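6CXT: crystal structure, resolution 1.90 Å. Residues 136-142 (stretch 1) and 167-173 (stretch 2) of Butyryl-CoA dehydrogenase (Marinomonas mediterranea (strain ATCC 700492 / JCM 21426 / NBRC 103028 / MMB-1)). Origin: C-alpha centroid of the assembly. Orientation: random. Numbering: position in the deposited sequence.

Stretch 1 (136-142) NLATTAQ
Stretch 2 167-173: VVYATTN

Stretch 1 runs as a loop through Thr139, with a turn at Ala138 (phi/psi -69/-24), and is strand from Thr140 to Gln142; stretch 2 is strand from Val167 to Thr171, and Thr172 turns to -94/-19. Phi/psi is -113/153 at Thr140 and -79/118 at Thr171. The strand axes approach to 4.6 Å with their N-to-C directions 73° apart, and the backbones pair in a single bridge, Thr140 with Thr171 (CA to CA 4.6 Å). Two nearly linear hydrogen bonds define it: Thr171 N to Thr139 O (2.7 Å, 167°) and Ala141 N to Thr171 O (3.0 Å, 161°). Thr140 CA also lies 3.3 Å from Thr171 O, a CA-H...O contact.

Thr171, chi1 -58° (m), extends the pairing through its side chain: OG1 donates to Leu137 O at 2.6 Å and accepts from water 1 at 2.7 Å, while that water accepts from Leu137 N at 2.9 Å. Threonine suits this site because its hydroxyl can do both.

Leu137 (m, t) points toward stretch 2 and is buried, CD1 packing 4.0 Å from Tyr169 CB; the tyrosine (chi1 -68°, chi2 87°) leads its ring away. Beside the bridge the methyls lie close: Ala141 CB is 4.0 Å from Ala170 CB and 3.7 Å from Thr172 CG2 (chi1 47°, p), and alanine brings only a methyl to this buried place. Thr139 (m) sets CG2 3.9 Å from Ala170 CB. Between them the two stretches bury 392 Å², both sides summed.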

# COMPACT_ATOMS: atom_id res chain seq x y z
N ASN B 136 9.66 -16.44 -28.49
CA ASN B 136 10.75 -17.08 -29.17
C ASN B 136 11.09 -18.37 -28.42
O ASN B 136 11.87 -18.35 -27.45
CB ASN B 136 11.95 -16.11 -29.30
CG ASN B 136 13.18 -16.79 -29.88
OD1 ASN B 136 13.09 -17.90 -30.40
ND2 ASN B 136 14.34 -16.14 -29.78
N LEU B 137 10.49 -19.48 -28.85
CA LEU B 137 10.73 -20.78 -28.19
C LEU B 137 11.90 -21.49 -28.88
O LEU B 137 11.89 -21.64 -30.12
CB LEU B 137 9.46 -21.64 -28.18
CG LEU B 137 8.24 -21.03 -27.48
CD1 LEU B 137 7.08 -21.97 -27.60
CD2 LEU B 137 8.54 -20.75 -25.99
N ALA B 138 12.93 -21.83 -28.08
CA ALA B 138 14.07 -22.62 -28.51
C ALA B 138 13.73 -24.11 -28.82
O ALA B 138 14.42 -24.73 -29.61
CB ALA B 138 15.21 -22.53 -27.51
N THR B 139 12.66 -24.63 -28.24
CA THR B 139 12.18 -25.98 -28.54
C THR B 139 11.62 -25.96 -29.98
O THR B 139 10.79 -25.14 -30.32
CB THR B 139 11.12 -26.45 -27.54
OG1 THR B 139 11.71 -26.46 -26.22
CG2 THR B 139 10.62 -27.92 -27.88
N THR B 140 12.13 -26.89 -30.82
CA THR B 140 11.73 -26.94 -32.26
C THR B 140 10.95 -28.21 -32.56
O THR B 140 11.10 -29.22 -31.86
CB THR B 140 12.94 -26.91 -33.18
OG1 THR B 140 13.78 -28.00 -32.83
CG2 THR B 140 13.72 -25.62 -32.99
N ALA B 141 10.09 -28.15 -33.58
CA ALA B 141 9.47 -29.35 -34.08
C ALA B 141 9.69 -29.37 -35.60
O ALA B 141 9.26 -28.45 -36.27
CB ALA B 141 7.99 -29.40 -33.75
N GLN B 142 10.34 -30.41 -36.12
CA GLN B 142 10.62 -30.56 -37.57
C GLN B 142 9.70 -31.65 -38.17
O GLN B 142 9.59 -32.77 -37.63
CB GLN B 142 12.09 -30.89 -37.77
CG GLN B 142 12.57 -30.91 -39.23
CD GLN B 142 12.63 -29.53 -39.89
OE1 GLN B 142 11.63 -28.79 -39.96
NE2 GLN B 142 13.81 -29.18 -40.40
N VAL B 167 1.81 -31.48 -22.83
CA VAL B 167 1.36 -30.57 -23.93
C VAL B 167 2.53 -29.62 -24.14
O VAL B 167 2.85 -28.81 -23.26
CB VAL B 167 0.04 -29.86 -23.56
CG1 VAL B 167 -0.40 -28.91 -24.66
CG2 VAL B 167 -1.02 -30.87 -23.24
N VAL B 168 3.17 -29.69 -25.29
CA VAL B 168 4.47 -29.07 -25.50
C VAL B 168 4.27 -28.06 -26.62
O VAL B 168 3.57 -28.37 -27.58
CB VAL B 168 5.50 -30.12 -25.93
CG1 VAL B 168 6.86 -29.51 -26.24
CG2 VAL B 168 5.62 -31.17 -24.85
N TYR B 169 4.85 -26.87 -26.46
CA TYR B 169 4.71 -25.78 -27.42
C TYR B 169 6.09 -25.61 -28.02
O TYR B 169 7.08 -25.50 -27.29
CB TYR B 169 4.15 -24.47 -26.72
CG TYR B 169 2.72 -24.65 -26.27
CD1 TYR B 169 2.41 -25.20 -25.02
CD2 TYR B 169 1.68 -24.25 -27.07
CE1 TYR B 169 1.10 -25.41 -24.64
CE2 TYR B 169 0.36 -24.43 -26.69
CZ TYR B 169 0.08 -24.99 -25.47
OH TYR B 169 -1.23 -25.17 -25.12
N ALA B 170 6.18 -25.65 -29.37
CA ALA B 170 7.48 -25.75 -30.03
C ALA B 170 7.49 -24.83 -31.27
O ALA B 170 6.44 -24.58 -31.81
CB ALA B 170 7.78 -27.20 -30.45
N THR B 171 8.65 -24.33 -31.66
CA THR B 171 8.72 -23.53 -32.90
C THR B 171 8.73 -24.46 -34.14
O THR B 171 9.65 -25.28 -34.29
CB THR B 171 9.96 -22.66 -32.88
OG1 THR B 171 9.90 -21.84 -31.71
CG2 THR B 171 10.00 -21.72 -34.14
N THR B 172 7.70 -24.33 -34.97
CA THR B 172 7.69 -24.97 -36.28
C THR B 172 8.18 -24.10 -37.47
O THR B 172 8.59 -24.67 -38.51
CB THR B 172 6.36 -25.62 -36.60
OG1 THR B 172 5.29 -24.71 -36.30
CG2 THR B 172 6.20 -26.92 -35.79
N ASN B 173 8.20 -22.76 -37.32
CA ASN B 173 8.68 -21.86 -38.40
C ASN B 173 9.09 -20.51 -37.82
O ASN B 173 8.23 -19.68 -37.52
CB ASN B 173 7.60 -21.74 -39.50
CG ASN B 173 8.08 -20.97 -40.77
OD1 ASN B 173 7.58 -21.24 -41.86
ND2 ASN B 173 8.98 -20.02 -40.63
O HOH W 1 8.90 -19.40 -31.28
O HOH W 2 9.25 -27.16 -38.66